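Local coordinates for xyloglucan-specific endo-beta-1,4-glucanase (PDB 4W88), which hydrolyses internal beta-1,4-glucosidic bonds in the backbone of xyloglucan, a plant cell-wall polysaccharide, as a member of glycoside hydrolase family 5, at residues Thr106-Thr112 with Met147-Ala153; Asn174-Ile178 with Leu193-Thr197; Gly28-Ala33 with Ala65-Gly69; Ser202-Lys208 with Asn255-Leu260. The protein carries 1 engineered substitution. One frame throughout, in Å; residues are numbered along the deposited sequence.

Contact 1: residues Thr106-Thr112 with Met147-Ala153; sequences TNYWLKT and MNEPRMA. With BGC (beta-D-glucopyranose), chain C.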
loop_
_atom_site.group_PDB
_atom_site.type_symbol
_atom_site.label_atom_id
_atom_site.label_comp_id
_atom_site.label_asym_id
_atom_site.label_seq_id
_atom_site.Cartn_x
_atom_site.Cartn_y
_atom_site.Cartn_z
ATOM N N THR A 106 -2.143 -3.881 12.638
ATOM C CA THR A 106 -3.128 -4.962 12.710
ATOM C C THR A 106 -2.626 -6.170 13.571
ATOM O O THR A 106 -3.452 -7.043 13.993
ATOM C CB THR A 106 -3.444 -5.435 11.272
ATOM O OG1 THR A 106 -2.243 -5.500 10.449
ATOM C CG2 THR A 106 -4.474 -4.493 10.643
ATOM N N ASN A 107 -1.291 -6.267 13.824
ATOM C CA ASN A 107 -0.766 -7.327 14.715
ATOM C C ASN A 107 -0.878 -6.869 16.178
ATOM O O ASN A 107 -0.681 -7.682 17.070
ATOM C CB ASN A 107 0.689 -7.616 14.515
ATOM C CG ASN A 107 1.018 -8.202 13.160
ATOM O OD1 ASN A 107 0.113 -8.461 12.323
ATOM N ND2 ASN A 107 2.315 -8.475 12.947
ATOM N N TYR A 108 -1.197 -5.575 16.398
ATOM C CA TYR A 108 -1.019 -4.900 17.684
ATOM C C TYR A 108 -2.386 -4.341 18.081
ATOM O O TYR A 108 -3.236 -5.094 18.609
ATOM C CB TYR A 108 0.094 -3.853 17.594
ATOM C CG TYR A 108 1.453 -4.477 17.427
ATOM C CD1 TYR A 108 2.136 -5.047 18.490
ATOM C CD2 TYR A 108 1.997 -4.615 16.147
ATOM C CE1 TYR A 108 3.345 -5.717 18.300
ATOM C CE2 TYR A 108 3.156 -5.316 15.954
ATOM C CZ TYR A 108 3.870 -5.803 17.034
ATOM O OH TYR A 108 5.010 -6.538 16.887
ATOM N N TRP A 109 -2.578 -3.043 17.925
ATOM C CA TRP A 109 -3.744 -2.361 18.410
ATOM C C TRP A 109 -4.898 -2.255 17.409
ATOM O O TRP A 109 -6.059 -2.049 17.822
ATOM C CB TRP A 109 -3.317 -0.934 18.803
ATOM C CG TRP A 109 -2.700 -0.134 17.657
ATOM C CD1 TRP A 109 -1.423 -0.129 17.275
ATOM C CD2 TRP A 109 -3.414 0.760 16.777
ATOM N NE1 TRP A 109 -1.271 0.709 16.172
ATOM C CE2 TRP A 109 -2.484 1.273 15.870
ATOM C CE3 TRP A 109 -4.755 1.140 16.660
ATOM C CZ2 TRP A 109 -2.830 2.123 14.867
ATOM C CZ3 TRP A 109 -5.116 2.015 15.660
ATOM C CH2 TRP A 109 -4.136 2.503 14.764
ATOM N N LEU A 110 -4.586 -2.374 16.102
ATOM C CA LEU A 110 -5.577 -2.114 15.060
ATOM C C LEU A 110 -6.351 -3.406 14.736
ATOM O O LEU A 110 -6.082 -4.092 13.739
ATOM C CB LEU A 110 -4.979 -1.471 13.821
ATOM C CG LEU A 110 -5.910 -0.555 13.029
ATOM C CD1 LEU A 110 -5.181 0.083 11.848
ATOM C CD2 LEU A 110 -7.137 -1.267 12.490
ATOM N N LYS A 111 -7.230 -3.774 15.656
ATOM C CA LYS A 111 -8.079 -4.969 15.576
ATOM C C LYS A 111 -9.502 -4.433 15.512
ATOM O O LYS A 111 -9.936 -3.718 16.433
ATOM C CB LYS A 111 -7.890 -5.837 16.785
ATOM C CG LYS A 111 -6.442 -6.104 17.068
ATOM C CD LYS A 111 -6.052 -7.459 16.752
ATOM C CE LYS A 111 -4.643 -7.831 17.141
ATOM N NZ LYS A 111 -4.203 -9.035 16.362
ATOM N N THR A 112 -10.222 -4.712 14.409
ATOM C CA THR A 112 -11.487 -4.012 14.105
ATOM C C THR A 112 -12.711 -4.539 14.869
ATOM O O THR A 112 -13.599 -5.099 14.289
ATOM C CB THR A 112 -11.748 -4.055 12.590
ATOM O OG1 THR A 112 -11.654 -5.381 12.136
ATOM C CG2 THR A 112 -10.761 -3.172 11.899
HETATM N N MSE A 147 -4.255 3.390 6.604
HETATM C CA MSE A 147 -4.222 2.039 7.166
HETATM C C MSE A 147 -3.842 1.074 6.072
HETATM O O MSE A 147 -4.025 1.347 4.870
HETATM C CB MSE A 147 -5.604 1.605 7.745
HETATM C CG MSE A 147 -6.088 2.594 8.790
HETATM SE SE MSE A 147 -7.847 2.006 9.494
HETATM C CE MSE A 147 -8.989 2.734 8.096
ATOM N N ASN A 148 -3.387 -0.103 6.517
ATOM C CA ASN A 148 -3.059 -1.224 5.615
ATOM C C ASN A 148 -3.829 -2.452 6.036
ATOM O O ASN A 148 -3.672 -2.941 7.173
ATOM C CB ASN A 148 -1.590 -1.559 5.665
ATOM C CG ASN A 148 -1.217 -2.638 4.672
ATOM O OD1 ASN A 148 -1.298 -2.400 3.460
ATOM N ND2 ASN A 148 -0.969 -3.848 5.181
ATOM N N GLU A 149 -4.719 -2.901 5.161
ATOM C CA GLU A 149 -5.504 -4.092 5.395
ATOM C C GLU A 149 -6.182 -4.172 6.760
ATOM O O GLU A 149 -6.068 -5.173 7.443
ATOM C CB GLU A 149 -4.708 -5.319 5.070
ATOM C CG GLU A 149 -4.212 -5.351 3.638
ATOM C CD GLU A 149 -3.441 -6.592 3.207
ATOM O OE1 GLU A 149 -2.983 -7.397 4.062
ATOM O OE2 GLU A 149 -3.239 -6.739 1.940
ATOM N N PRO A 150 -6.790 -3.073 7.195
ATOM C CA PRO A 150 -7.382 -3.074 8.543
ATOM C C PRO A 150 -8.445 -4.170 8.669
ATOM O O PRO A 150 -9.285 -4.304 7.771
ATOM C CB PRO A 150 -7.977 -1.683 8.658
ATOM C CG PRO A 150 -8.300 -1.258 7.215
ATOM C CD PRO A 150 -7.087 -1.816 6.468
ATOM N N ARG A 151 -8.411 -4.936 9.747
ATOM C CA ARG A 151 -9.238 -6.121 9.858
ATOM C C ARG A 151 -9.138 -6.689 11.271
ATOM O O ARG A 151 -8.380 -6.152 12.094
ATOM C CB ARG A 151 -8.810 -7.206 8.825
ATOM C CG ARG A 151 -7.385 -7.714 9.061
ATOM C CD ARG A 151 -6.734 -8.445 7.875
ATOM N NE ARG A 151 -5.468 -9.061 8.267
ATOM C CZ ARG A 151 -4.292 -8.460 8.401
ATOM N NH1 ARG A 151 -4.150 -7.187 8.200
ATOM N NH2 ARG A 151 -3.218 -9.150 8.735
HETATM N N MSE A 152 -9.851 -7.794 11.528
HETATM C CA MSE A 152 -9.715 -8.560 12.777
HETATM C C MSE A 152 -9.005 -9.868 12.359
HETATM O O MSE A 152 -9.651 -10.822 11.833
HETATM C CB MSE A 152 -11.086 -8.885 13.402
HETATM C CG MSE A 152 -10.933 -9.868 14.563
HETATM SE SE MSE A 152 -10.170 -8.925 16.094
HETATM C CE MSE A 152 -8.311 -9.430 15.817
ATOM N N ALA A 153 -7.706 -9.932 12.590
ATOM C CA ALA A 153 -6.956 -11.130 12.243
ATOM C C ALA A 153 -7.513 -12.337 12.965
ATOM O O ALA A 153 -7.822 -12.286 14.175
ATOM C CB ALA A 153 -5.430 -10.969 12.489
HETATM C C2 BGC C . -2.831 -12.469 1.870
HETATM C C3 BGC C . -2.318 -11.038 2.094
HETATM C C4 BGC C . -2.624 -10.150 0.935
HETATM C C5 BGC C . -4.143 -10.553 0.745
HETATM C C6 BGC C . -4.535 -9.738 -0.428
HETATM C C1 BGC C . -4.289 -12.749 1.797
HETATM O O2 BGC C . -2.580 -13.048 3.064
HETATM O O3 BGC C . -0.925 -11.157 2.253
HETATM O O4 BGC C . -1.964 -8.791 1.109
HETATM O O5 BGC C . -4.479 -12.048 0.690
HETATM O O6 BGC C . -5.902 -9.662 -0.740
HETATM O O HOH W 1 -0.749 -7.512 9.844
HETATM O O HOH W 2 -1.781 -4.873 7.802
HETATM O O HOH W 3 -6.145 -7.446 13.068
#
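Two loops that follow neighbouring strands of the TIM barrel, 97-101 and 142-145, meet in a buried, water-laced contact beside the glycan pocket. A direct hydrogen bond runs from Thr112 N to Arg151 O (3.3 Å), while Thr112 OG1 is bonded to Glu166. Ordered waters fill much of the remaining polar gap. One joins Thr106 OG1 (2.6 Å), Asn107 OD1 (2.8 Å) and Arg151 NH2 (3.2 Å); another joins Thr106 OG1 to Asn148 O, both at 2.8 Å. Arg151 folds back so that NH1 donates to Glu149 O (2.9 Å), and its NE forms a salt bridge with Glu158. Deeper down, Leu110 packs through CD2 on Pro150 CB (3.9 Å) and through CD1 on the selenium of selenomethionine Met147 (4.0 Å). Glu149 OE2 accepts from glucose O4 at 2.6 Å. Asn148-Glu149-Pro150, just after the fourth barrel strand, matches the Asn-Glu-Pro motif whose glutamate is the general acid/base in family 5 relatives, consistent with an active-site loop.

Contact 2: residues Asn174-Ile178 with Leu193-Thr197; sequences NKAFI and LIICT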
loop_
_atom_site.group_PDB
_atom_site.type_symbol
_atom_site.label_atom_id
_atom_site.label_comp_id
_atom_site.label_asym_id
_atom_site.label_seq_id
_atom_site.Cartn_x
_atom_site.Cartn_y
_atom_site.Cartn_z
ATOM N N ASN A 174 -11.555 5.767 8.578
ATOM C CA ASN A 174 -11.124 6.565 7.390
ATOM C C ASN A 174 -11.356 8.065 7.707
ATOM O O ASN A 174 -10.519 8.916 7.398
ATOM C CB ASN A 174 -11.870 6.151 6.108
ATOM C CG ASN A 174 -11.325 4.878 5.491
ATOM O OD1 ASN A 174 -10.132 4.525 5.666
ATOM N ND2 ASN A 174 -12.188 4.168 4.770
ATOM N N LYS A 175 -12.529 8.385 8.274
ATOM C CA LYS A 175 -12.869 9.780 8.609
ATOM C C LYS A 175 -11.952 10.346 9.643
ATOM O O LYS A 175 -11.582 11.510 9.567
ATOM C CB LYS A 175 -14.324 9.988 9.126
ATOM C CG LYS A 175 -15.339 9.527 8.228
ATOM C CD LYS A 175 -16.688 10.155 8.544
ATOM C CE LYS A 175 -17.713 9.068 8.332
ATOM N NZ LYS A 175 -19.114 9.544 8.246
ATOM N N ALA A 176 -11.585 9.523 10.612
ATOM C CA ALA A 176 -10.740 9.973 11.714
ATOM C C ALA A 176 -9.348 10.357 11.180
ATOM O O ALA A 176 -8.736 11.319 11.589
ATOM C CB ALA A 176 -10.615 8.901 12.736
ATOM N N PHE A 177 -8.866 9.527 10.258
ATOM C CA PHE A 177 -7.605 9.690 9.616
ATOM C C PHE A 177 -7.587 11.012 8.816
ATOM O O PHE A 177 -6.711 11.851 8.969
ATOM C CB PHE A 177 -7.342 8.494 8.675
ATOM C CG PHE A 177 -6.398 8.763 7.528
ATOM C CD1 PHE A 177 -5.075 9.178 7.703
ATOM C CD2 PHE A 177 -6.826 8.489 6.246
ATOM C CE1 PHE A 177 -4.236 9.339 6.611
ATOM C CE2 PHE A 177 -5.986 8.654 5.144
ATOM C CZ PHE A 177 -4.681 9.030 5.336
ATOM N N ILE A 178 -8.598 11.208 7.979
ATOM C CA ILE A 178 -8.689 12.435 7.183
ATOM C C ILE A 178 -8.791 13.638 8.082
ATOM O O ILE A 178 -8.062 14.623 7.860
ATOM C CB ILE A 178 -9.940 12.421 6.258
ATOM C CG1 ILE A 178 -9.718 11.352 5.168
ATOM C CG2 ILE A 178 -10.240 13.807 5.643
ATOM C CD1 ILE A 178 -11.016 10.947 4.434
ATOM N N LEU A 193 -5.023 11.974 0.342
ATOM C CA LEU A 193 -5.173 11.035 1.405
ATOM C C LEU A 193 -5.864 9.787 0.901
ATOM O O LEU A 193 -6.904 9.895 0.277
ATOM C CB LEU A 193 -5.939 11.617 2.578
ATOM C CG LEU A 193 -5.408 12.924 3.130
ATOM C CD1 LEU A 193 -6.180 13.437 4.328
ATOM C CD2 LEU A 193 -3.928 12.868 3.511
ATOM N N ILE A 194 -5.312 8.622 1.222
ATOM C CA ILE A 194 -5.686 7.396 0.555
ATOM C C ILE A 194 -6.338 6.507 1.625
ATOM O O ILE A 194 -5.675 5.979 2.534
ATOM C CB ILE A 194 -4.477 6.679 -0.099
ATOM C CG1 ILE A 194 -3.740 7.593 -1.081
ATOM C CG2 ILE A 194 -4.946 5.396 -0.827
ATOM C CD1 ILE A 194 -2.418 7.037 -1.636
ATOM N N ILE A 195 -7.648 6.396 1.512
ATOM C CA ILE A 195 -8.446 5.630 2.426
ATOM C C ILE A 195 -8.518 4.191 1.887
ATOM O O ILE A 195 -8.006 3.885 0.793
ATOM C CB ILE A 195 -9.853 6.254 2.611
ATOM C CG1 ILE A 195 -10.688 6.216 1.336
ATOM C CG2 ILE A 195 -9.754 7.634 3.253
ATOM C CD1 ILE A 195 -12.178 6.492 1.540
ATOM N N CYS A 196 -9.210 3.300 2.589
ATOM C CA CYS A 196 -9.277 1.917 2.155
ATOM C C CYS A 196 -10.568 1.251 2.575
ATOM O O CYS A 196 -11.294 1.738 3.452
ATOM C CB CYS A 196 -8.072 1.112 2.705
ATOM S SG CYS A 196 -8.005 0.944 4.478
ATOM N N THR A 197 -10.835 0.101 1.942
ATOM C CA THR A 197 -11.839 -0.808 2.393
ATOM C C THR A 197 -11.315 -1.741 3.500
ATOM O O THR A 197 -10.115 -1.848 3.740
ATOM C CB THR A 197 -12.270 -1.699 1.227
ATOM O OG1 THR A 197 -11.081 -2.273 0.700
ATOM C CG2 THR A 197 -13.059 -0.931 0.134
#
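Asn174 reaches from helix 164-182 to the backbone of Cys196 with both ends of its amide. ND2 donates to Cys196 O at 2.9 Å in an almost straight bond, and OD1 accepts a weak one from Cys196 N at 3.4 Å, so a single carboxamide reads both polar backbone atoms of one residue, Cys196. The reach also brings Asn174 CG to 3.5 Å from Ile195 CB. Beyond this point the contact turns apolar. Phe177, a turn further along the helix, sets CE2 3.9 Å from Leu193 CB, with its ring edge toward Ile195 CG2. Ile178 adds to this packing, with CD1 3.7 Å from Ile195 CG2 and its CA 3.9 Å from Leu193 CD1. Leu193 and Ile195 both point toward the helix, whereas Ile194 between them points away and touches strands 142-145 and 218-223. The axes of helix segment 174-178 and strand 193-196 approach to 9.0 Å, at 167°, the nearly antiparallel course of the helix in the beta-alpha-beta crossover from strand 142-145 to strand 193-196. Apolar packing thus joins helix to sheet along most of the contact, and one amide adds a polar link to the backbone of Cys196.

Contact 3: residues Gly28-Ala33 with Ala65-Gly69; sequences GNSVNA and ANHLG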
loop_
_atom_site.group_PDB
_atom_site.type_symbol
_atom_site.label_atom_id
_atom_site.label_comp_id
_atom_site.label_asym_id
_atom_site.label_seq_id
_atom_site.Cartn_x
_atom_site.Cartn_y
_atom_site.Cartn_z
ATOM N N GLY A 28 11.769 -4.365 18.625
ATOM C CA GLY A 28 11.176 -3.493 19.623
ATOM C C GLY A 28 11.196 -2.012 19.304
ATOM O O GLY A 28 11.007 -1.602 18.153
ATOM N N ASN A 29 11.473 -1.208 20.330
ATOM C CA ASN A 29 11.442 0.231 20.144
ATOM C C ASN A 29 12.814 0.691 19.737
ATOM O O ASN A 29 13.453 1.456 20.451
ATOM C CB ASN A 29 10.958 0.936 21.436
ATOM C CG ASN A 29 10.904 2.411 21.326
ATOM O OD1 ASN A 29 10.605 2.992 20.346
ATOM N ND2 ASN A 29 11.183 3.031 22.428
ATOM N N SER A 30 13.200 0.341 18.526
ATOM C CA SER A 30 14.518 0.580 18.056
ATOM C C SER A 30 14.468 0.792 16.537
ATOM O O SER A 30 13.661 0.149 15.827
ATOM C CB SER A 30 15.406 -0.667 18.320
ATOM O OG SER A 30 16.617 -0.376 17.662
ATOM N N VAL A 31 15.356 1.632 16.034
ATOM C CA VAL A 31 15.567 1.713 14.569
ATOM C C VAL A 31 15.995 0.388 13.904
ATOM O O VAL A 31 15.833 0.219 12.689
ATOM C CB VAL A 31 16.499 2.878 14.136
ATOM C CG1 VAL A 31 15.916 4.222 14.574
ATOM C CG2 VAL A 31 17.887 2.630 14.651
ATOM N N ASN A 32 16.485 -0.557 14.715
ATOM C CA ASN A 32 16.866 -1.828 14.224
ATOM C C ASN A 32 15.710 -2.688 13.721
ATOM O O ASN A 32 15.937 -3.734 13.078
ATOM C CB ASN A 32 17.708 -2.568 15.238
ATOM C CG ASN A 32 19.009 -1.866 15.457
ATOM O OD1 ASN A 32 19.669 -1.355 14.506
ATOM N ND2 ASN A 32 19.363 -1.751 16.686
ATOM N N ALA A 33 14.465 -2.218 13.982
ATOM C CA ALA A 33 13.280 -2.893 13.394
ATOM C C ALA A 33 13.417 -3.015 11.895
ATOM O O ALA A 33 12.989 -4.022 11.294
ATOM C CB ALA A 33 11.995 -2.153 13.728
ATOM N N ALA A 65 3.542 0.645 15.701
ATOM C CA ALA A 65 3.147 0.154 16.998
ATOM C C ALA A 65 4.279 0.078 18.065
ATOM O O ALA A 65 4.146 0.649 19.177
ATOM C CB ALA A 65 2.446 -1.204 16.889
ATOM N N ASN A 66 5.314 -0.712 17.783
ATOM C CA ASN A 66 6.355 -0.881 18.790
ATOM C C ASN A 66 7.225 0.370 19.080
ATOM O O ASN A 66 7.986 0.392 20.074
ATOM C CB ASN A 66 7.270 -1.992 18.389
ATOM C CG ASN A 66 6.603 -3.323 18.434
ATOM O OD1 ASN A 66 5.610 -3.544 19.142
ATOM N ND2 ASN A 66 7.124 -4.234 17.665
ATOM N N HIS A 67 7.023 1.406 18.287
ATOM C CA HIS A 67 7.760 2.680 18.432
ATOM C C HIS A 67 6.910 3.732 19.117
ATOM O O HIS A 67 7.310 4.872 19.206
ATOM C CB HIS A 67 8.240 3.182 17.061
ATOM C CG HIS A 67 8.970 2.151 16.258
ATOM N ND1 HIS A 67 10.295 1.785 16.476
ATOM C CD2 HIS A 67 8.493 1.271 15.358
ATOM C CE1 HIS A 67 10.589 0.762 15.678
ATOM N NE2 HIS A 67 9.518 0.446 14.982
ATOM N N LEU A 68 5.723 3.353 19.567
ATOM C CA LEU A 68 4.803 4.288 20.231
ATOM C C LEU A 68 4.885 4.258 21.723
ATOM O O LEU A 68 4.959 3.217 22.344
ATOM C CB LEU A 68 3.339 3.999 19.841
ATOM C CG LEU A 68 2.981 3.962 18.367
ATOM C CD1 LEU A 68 1.571 3.560 18.126
ATOM C CD2 LEU A 68 3.312 5.297 17.651
ATOM N N GLY A 69 4.773 5.448 22.281
ATOM C CA GLY A 69 4.638 5.618 23.710
ATOM C C GLY A 69 3.234 5.244 24.171
ATOM O O GLY A 69 2.365 4.846 23.391
HETATM O O HOH W 4 9.562 -3.091 16.276
HETATM O O HOH W 5 11.895 3.391 18.039
#
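Two water bridges carry polar links between these segments, which lie in the loops after the first and second barrel strands. In one, a water lies 2.8 Å from Gly28 O and accepts from Asn66 ND2 (3.0 Å), the same nitrogen that bonds to Tyr108 OH. In the other, a water donates to Asn29 OD1 (2.7 Å) and is hydrogen-bonded to His67 ND1 (2.8 Å). Direct contacts gather on the imidazole: His67 CE1 lies 3.1 Å from Ser30 O, which sits at the ring edge, and 3.4 Å from Gly28 O. CE1, a polarised ring carbon, thus lies close to two carbonyl oxygens, with Ser30 O near the ring plane. Van der Waals packing completes the interface, with Ala33 CB against His67 CE1 (3.8 Å), also at the ring edge, and Asn29 CB against Asn66 O (3.3 Å). His67 also stacks on Trp80 of helix 78-92, so its ring links the loop to that helix. Gly28-Ala33 is itself folded into two turns: Asn29 centres an inverse gamma turn, and Ser30 OG accepts from Asn32 N (3.0 Å) in an ST turn. Only 231 Å² is buried in all, and the chemistry implies a join made by solvent bridges and by one imidazole fitted against backbone oxygens, with little apolar surface behind it.

Contact 4: residues Ser202-Lys208 with Asn255-Leu260; sequences SDEPTLK and NIKKYL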
loop_
_atom_site.group_PDB
_atom_site.type_symbol
_atom_site.label_atom_id
_atom_site.label_comp_id
_atom_site.label_asym_id
_atom_site.label_seq_id
_atom_site.Cartn_x
_atom_site.Cartn_y
_atom_site.Cartn_z
ATOM N N SER A 202 -11.794 -5.905 -2.340
ATOM C CA SER A 202 -12.564 -5.321 -3.457
ATOM C C SER A 202 -13.796 -6.125 -3.904
ATOM O O SER A 202 -14.294 -5.918 -5.022
ATOM C CB SER A 202 -11.649 -5.078 -4.667
ATOM O OG SER A 202 -11.196 -6.270 -5.155
ATOM N N ASP A 203 -14.274 -7.031 -3.062
ATOM C CA ASP A 203 -15.526 -7.766 -3.334
ATOM C C ASP A 203 -16.681 -6.756 -3.313
ATOM O O ASP A 203 -16.647 -5.709 -2.595
ATOM C CB ASP A 203 -15.785 -8.875 -2.304
ATOM C CG ASP A 203 -14.670 -9.914 -2.212
ATOM O OD1 ASP A 203 -13.795 -10.028 -3.073
ATOM O OD2 ASP A 203 -14.700 -10.696 -1.210
ATOM N N GLU A 204 -17.739 -7.120 -4.041
ATOM C CA GLU A 204 -18.878 -6.239 -4.226
ATOM C C GLU A 204 -19.479 -5.732 -2.892
ATOM O O GLU A 204 -19.662 -4.497 -2.749
ATOM C CB GLU A 204 -19.975 -6.837 -5.167
ATOM C CG GLU A 204 -21.148 -5.877 -5.277
ATOM C CD GLU A 204 -21.996 -6.142 -6.489
ATOM O OE1 GLU A 204 -21.967 -7.270 -6.997
ATOM O OE2 GLU A 204 -22.637 -5.198 -6.917
ATOM N N PRO A 205 -19.764 -6.653 -1.919
ATOM C CA PRO A 205 -20.341 -6.169 -0.676
ATOM C C PRO A 205 -19.422 -5.147 0.053
ATOM O O PRO A 205 -19.902 -4.196 0.713
ATOM C CB PRO A 205 -20.512 -7.464 0.154
ATOM C CG PRO A 205 -20.505 -8.565 -0.834
ATOM C CD PRO A 205 -19.571 -8.116 -1.889
ATOM N N THR A 206 -18.096 -5.346 -0.053
ATOM C CA THR A 206 -17.152 -4.470 0.629
ATOM C C THR A 206 -17.161 -3.085 -0.009
ATOM O O THR A 206 -17.121 -2.078 0.691
ATOM C CB THR A 206 -15.754 -5.055 0.519
ATOM O OG1 THR A 206 -15.799 -6.479 0.737
ATOM C CG2 THR A 206 -14.773 -4.360 1.435
ATOM N N LEU A 207 -17.234 -3.034 -1.339
ATOM C CA LEU A 207 -17.246 -1.739 -2.019
ATOM C C LEU A 207 -18.585 -1.038 -1.818
ATOM O O LEU A 207 -18.601 0.173 -1.652
ATOM C CB LEU A 207 -16.959 -1.925 -3.500
ATOM C CG LEU A 207 -15.563 -2.374 -3.928
ATOM C CD1 LEU A 207 -15.555 -2.678 -5.434
ATOM C CD2 LEU A 207 -14.538 -1.315 -3.591
ATOM N N LYS A 208 -19.697 -1.800 -1.894
ATOM C CA LYS A 208 -21.045 -1.265 -1.658
ATOM C C LYS A 208 -21.118 -0.550 -0.301
ATOM O O LYS A 208 -21.791 0.444 -0.174
ATOM C CB LYS A 208 -22.095 -2.379 -1.766
ATOM C CG LYS A 208 -23.523 -1.957 -1.606
ATOM C CD LYS A 208 -24.458 -3.168 -1.773
ATOM C CE LYS A 208 -24.447 -3.740 -3.195
ATOM N NZ LYS A 208 -25.484 -4.792 -3.449
ATOM N N ASN A 255 -16.217 -4.571 -10.832
ATOM C CA ASN A 255 -16.773 -4.038 -9.610
ATOM C C ASN A 255 -16.095 -2.744 -9.160
ATOM O O ASN A 255 -16.755 -1.797 -8.708
ATOM C CB ASN A 255 -16.738 -5.080 -8.523
ATOM C CG ASN A 255 -17.860 -6.077 -8.675
ATOM O OD1 ASN A 255 -18.930 -5.801 -9.268
ATOM N ND2 ASN A 255 -17.637 -7.238 -8.169
ATOM N N ILE A 256 -14.774 -2.694 -9.282
ATOM C CA ILE A 256 -14.028 -1.483 -8.997
ATOM C C ILE A 256 -14.534 -0.331 -9.903
ATOM O O ILE A 256 -14.759 0.785 -9.424
ATOM C CB ILE A 256 -12.520 -1.730 -9.135
ATOM C CG1 ILE A 256 -12.060 -2.742 -8.048
ATOM C CG2 ILE A 256 -11.750 -0.435 -8.946
ATOM C CD1 ILE A 256 -10.697 -3.387 -8.263
ATOM N N LYS A 257 -14.748 -0.627 -11.185
ATOM C CA LYS A 257 -15.338 0.323 -12.118
ATOM C C LYS A 257 -16.766 0.795 -11.674
ATOM O O LYS A 257 -17.064 1.996 -11.632
ATOM C CB LYS A 257 -15.384 -0.310 -13.532
ATOM C CG LYS A 257 -14.294 0.230 -14.463
ATOM C CD LYS A 257 -14.506 -0.152 -15.939
ATOM C CE LYS A 257 -15.375 0.821 -16.662
ATOM N NZ LYS A 257 -14.677 2.095 -16.945
ATOM N N LYS A 258 -17.645 -0.158 -11.372
ATOM C CA LYS A 258 -19.026 0.152 -11.017
ATOM C C LYS A 258 -19.066 1.084 -9.816
ATOM O O LYS A 258 -19.815 2.068 -9.772
ATOM C CB LYS A 258 -19.727 -1.153 -10.644
ATOM C CG LYS A 258 -21.240 -1.178 -10.570
ATOM C CD LYS A 258 -21.623 -2.652 -10.712
ATOM C CE LYS A 258 -23.084 -2.872 -10.989
ATOM N NZ LYS A 258 -23.810 -2.884 -9.696
ATOM N N TYR A 259 -18.303 0.776 -8.799
ATOM C CA TYR A 259 -18.483 1.500 -7.529
ATOM C C TYR A 259 -17.565 2.695 -7.327
ATOM O O TYR A 259 -17.859 3.536 -6.496
ATOM C CB TYR A 259 -18.311 0.523 -6.380
ATOM C CG TYR A 259 -19.471 -0.429 -6.211
ATOM C CD1 TYR A 259 -20.571 -0.056 -5.447
ATOM C CD2 TYR A 259 -19.492 -1.673 -6.819
ATOM C CE1 TYR A 259 -21.645 -0.901 -5.295
ATOM C CE2 TYR A 259 -20.596 -2.518 -6.679
ATOM C CZ TYR A 259 -21.647 -2.108 -5.906
ATOM O OH TYR A 259 -22.745 -2.865 -5.704
ATOM N N LEU A 260 -16.467 2.762 -8.092
ATOM C CA LEU A 260 -15.445 3.786 -7.879
ATOM C C LEU A 260 -15.110 4.531 -9.172
ATOM O O LEU A 260 -15.393 5.717 -9.301
ATOM C CB LEU A 260 -14.176 3.165 -7.181
ATOM C CG LEU A 260 -14.405 2.625 -5.773
ATOM C CD1 LEU A 260 -13.202 1.822 -5.235
ATOM C CD2 LEU A 260 -14.717 3.724 -4.816
HETATM O O HOH W 6 -15.031 -7.425 -6.938
#
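Asn255 opens the contact from helix 246-261, its ND2 donating to a water (2.9 Å) that in turn donates to Ser202 O (2.5 Å); the same ND2 lies 3.8 Å from Glu204 CB. Ile256 follows on the buried side, where its CD1 touches Ser202 CB at 4.1 Å and its CG1 approaches Leu207 CD1 at 4.4 Å. At the exposed edge, Lys258 NZ forms a long salt bridge to Glu204 OE2, 3.8 Å away. Tyr259 contributes most area on this helix: its OH donates to Glu204 OE2 at 2.6 Å, Leu207 CB packs 4.0 Å from its CG, and the backbone N of Lys208 lies over one ring face. Leu260 ends the run, with CD1 3.8 Å from Leu207 CD2. Leu207 is thus a knob in a hole formed by Asn255, Ile256, Tyr259 and Leu260. The axes of helices 204-208 and 255-260 run nearly parallel, crossing at -17° and 10.0 Å apart, as neighbours in the outer layer of an alpha/beta barrel. Chemically the interface is graded: leucine and isoleucine pack inward, where Ile256 and Leu260 also touch strands 218-223 and 267-272, while outside them one glutamate carboxylate accepts the tyrosine hydroxyl and, at longer range, faces the lysine.

From the N terminus, contact 3 comes first, joining the loops after strands 15-18 and 57-60. Contact 1 then brings together the loops after strands 97-101 and 142-145. Contact 2 closes the short connection from helix 164-182 to strand 193-196, and contact 4 pairs helix 204-208 with helix 246-261. All four are in series, so none nests or crosses. Successive contacts touch nonetheless: Tyr108 and Trp109 pack on Ala65 between contacts 3 and 1, Met147 and Pro150 meet Asn174 and Cys196 between 1 and 2, and Thr197 meets Thr206 and Leu207 between 2 and 4. Contacts 3 and 4 lie about 36 Å apart, centre to centre, on opposite sides of the chain's centre.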